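Long-range contact in Tb427.07.360- putative uncharacterized metacyclic invariant surface protein from Trypanosoma brucei (Trypanosoma brucei, PDB 5VTL), which is of unknown function but is probably an invariant surface protein of metacyclic trypanosomes, with an extended helical architecture: residues A[50-55]-A[203-208]. Numbering follows the deposited sequence.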
loop_
_atom_site.group_PDB
_atom_site.type_symbol
_atom_site.label_atom_id
_atom_site.label_comp_id
_atom_site.label_asym_id
_atom_site.label_seq_id
_atom_site.Cartn_x
_atom_site.Cartn_y
_atom_site.Cartn_z
ATOM N N ARG A 50 29.618 -15.574 6.587
ATOM C CA ARG A 50 30.239 -16.634 7.386
ATOM C C ARG A 50 30.812 -17.728 6.496
ATOM O O ARG A 50 31.946 -18.168 6.685
ATOM C CB ARG A 50 29.239 -17.240 8.372
ATOM C CG ARG A 50 29.846 -18.338 9.244
ATOM C CD ARG A 50 28.808 -19.092 10.032
ATOM N NE ARG A 50 27.750 -19.629 9.184
ATOM C CZ ARG A 50 27.876 -20.695 8.400
ATOM N NH1 ARG A 50 29.028 -21.337 8.324
ATOM N NH2 ARG A 50 26.851 -21.101 7.666
ATOM N N ARG A 51 30.034 -18.174 5.522
ATOM C CA ARG A 51 30.493 -19.217 4.619
ATOM C C ARG A 51 31.748 -18.822 3.856
ATOM O O ARG A 51 32.695 -19.602 3.737
ATOM C CB ARG A 51 29.374 -19.571 3.654
ATOM C CG ARG A 51 28.219 -20.317 4.311
ATOM C CD ARG A 51 27.073 -20.443 3.351
ATOM N NE ARG A 51 27.446 -21.162 2.132
ATOM C CZ ARG A 51 26.672 -21.253 1.050
ATOM N NH1 ARG A 51 27.070 -21.948 -0.009
ATOM N NH2 ARG A 51 25.492 -20.645 1.020
ATOM N N ALA A 52 31.755 -17.603 3.339
ATOM C CA ALA A 52 32.892 -17.105 2.577
ATOM C C ALA A 52 34.121 -16.974 3.458
ATOM O O ALA A 52 35.228 -17.320 3.046
ATOM C CB ALA A 52 32.533 -15.771 1.939
ATOM N N GLU A 53 33.943 -16.470 4.674
ATOM C CA GLU A 53 35.052 -16.347 5.614
ATOM C C GLU A 53 35.705 -17.709 5.878
ATOM O O GLU A 53 36.932 -17.823 5.943
ATOM C CB GLU A 53 34.575 -15.754 6.943
ATOM C CG GLU A 53 34.219 -14.285 6.878
ATOM C CD GLU A 53 33.635 -13.750 8.171
ATOM O OE1 GLU A 53 33.672 -12.513 8.352
ATOM O OE2 GLU A 53 33.165 -14.556 9.005
ATOM N N ASP A 54 34.877 -18.735 6.025
ATOM C CA ASP A 54 35.378 -20.070 6.329
ATOM C C ASP A 54 36.149 -20.654 5.160
ATOM O O ASP A 54 37.189 -21.282 5.355
ATOM C CB ASP A 54 34.232 -20.985 6.723
ATOM C CG ASP A 54 33.656 -20.640 8.091
ATOM O OD1 ASP A 54 34.197 -19.734 8.761
ATOM O OD2 ASP A 54 32.679 -21.291 8.512
ATOM N N ALA A 55 35.653 -20.441 3.944
ATOM C CA ALA A 55 36.388 -20.850 2.759
ATOM C C ALA A 55 37.719 -20.100 2.693
ATOM O O ALA A 55 38.767 -20.690 2.418
ATOM C CB ALA A 55 35.556 -20.627 1.506
ATOM N N GLU A 203 29.101 -19.157 -2.703
ATOM C CA GLU A 203 29.129 -20.380 -3.516
ATOM C C GLU A 203 30.432 -20.445 -4.294
ATOM O O GLU A 203 31.058 -21.512 -4.419
ATOM C CB GLU A 203 27.931 -20.427 -4.459
ATOM C CG GLU A 203 26.645 -20.752 -3.713
ATOM C CD GLU A 203 25.413 -20.641 -4.567
ATOM O OE1 GLU A 203 25.531 -20.186 -5.729
ATOM O OE2 GLU A 203 24.323 -21.012 -4.060
ATOM N N GLU A 204 30.848 -19.296 -4.812
ATOM C CA GLU A 204 32.112 -19.230 -5.557
ATOM C C GLU A 204 33.287 -19.519 -4.658
ATOM O O GLU A 204 34.189 -20.275 -5.029
ATOM C CB GLU A 204 32.301 -17.864 -6.229
ATOM C CG GLU A 204 33.514 -17.844 -7.185
ATOM C CD GLU A 204 33.920 -16.463 -7.662
ATOM O OE1 GLU A 204 35.120 -16.128 -7.499
ATOM O OE2 GLU A 204 33.079 -15.721 -8.225
ATOM N N ALA A 205 33.284 -18.902 -3.480
ATOM C CA ALA A 205 34.334 -19.103 -2.501
ATOM C C ALA A 205 34.472 -20.573 -2.162
ATOM O O ALA A 205 35.579 -21.113 -2.080
ATOM C CB ALA A 205 34.026 -18.339 -1.237
ATOM N N GLU A 206 33.335 -21.211 -1.925
ATOM C CA GLU A 206 33.351 -22.615 -1.525
ATOM C C GLU A 206 33.878 -23.501 -2.650
ATOM O O GLU A 206 34.658 -24.424 -2.393
ATOM C CB GLU A 206 31.959 -23.055 -1.046
ATOM C CG GLU A 206 31.670 -22.620 0.386
ATOM C CD GLU A 206 30.241 -22.897 0.847
ATOM O OE1 GLU A 206 29.425 -23.383 0.035
ATOM O OE2 GLU A 206 29.951 -22.609 2.027
ATOM N N ARG A 207 33.482 -23.214 -3.890
ATOM C CA ARG A 207 33.969 -23.965 -5.045
ATOM C C ARG A 207 35.468 -23.807 -5.197
ATOM O O ARG A 207 36.183 -24.768 -5.455
ATOM C CB ARG A 207 33.317 -23.491 -6.337
ATOM C CG ARG A 207 31.901 -23.940 -6.533
ATOM C CD ARG A 207 31.443 -23.610 -7.945
ATOM N NE ARG A 207 31.444 -22.165 -8.220
ATOM C CZ ARG A 207 30.348 -21.403 -8.322
ATOM N NH1 ARG A 207 29.129 -21.926 -8.182
ATOM N NH2 ARG A 207 30.460 -20.103 -8.580
ATOM N N THR A 208 35.944 -22.577 -5.043
ATOM C CA THR A 208 37.364 -22.305 -5.176
ATOM C C THR A 208 38.156 -22.991 -4.070
ATOM O O THR A 208 39.201 -23.570 -4.331
ATOM C CB THR A 208 37.646 -20.790 -5.171
ATOM O OG1 THR A 208 36.978 -20.187 -6.279
ATOM C CG2 THR A 208 39.155 -20.519 -5.297
HETATM O O HOH W 1 32.006 -22.177 3.878
HETATM O O HOH W 2 24.243 -21.905 -1.342
#
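R51 and E206 form a two-pronged, side-on salt bridge between helices that run nearly parallel, their local axes 22° apart and 8.4 Å away at closest approach. R51 NE donates to E206 OE2 at 2.9 Å and NH1 to OE1 at 2.8 Å, both bonds almost straight. Each acceptor lies in the guanidinium plane, but the carboxylate plane is turned 42° from it, and both oxygens are met from above that plane. R51 bends at chi3 (59°), and NH1, anti to CD, sits on the side of the NE hydrogen to complete the gripping edge, whereas E206 reaches across with its chain extended beyond CG, the two side chains crossing at about a right angle. Water extends the pairing: one molecule donates to both R51 O and E206 OE2, giving that oxygen a second donor, and another accepts from R51 NH2 at 3.0 Å and donates to E203 OE2.

Beneath this polar edge the packing is alanine on alanine. A205 CB lies 3.9 Å from A55 CB and 4.3 Å from A52 CB, and A55 CB also rests 3.6 Å from A205 O; these small side chains let the backbones come close, A52 CA to A205 CA 5.6 Å.

The contact joins helix 4-58 to helix 157-209 near one end of the elongated helical bundle, where V66 and A65 of helix 63-102 pack against A52 and A205, respectively.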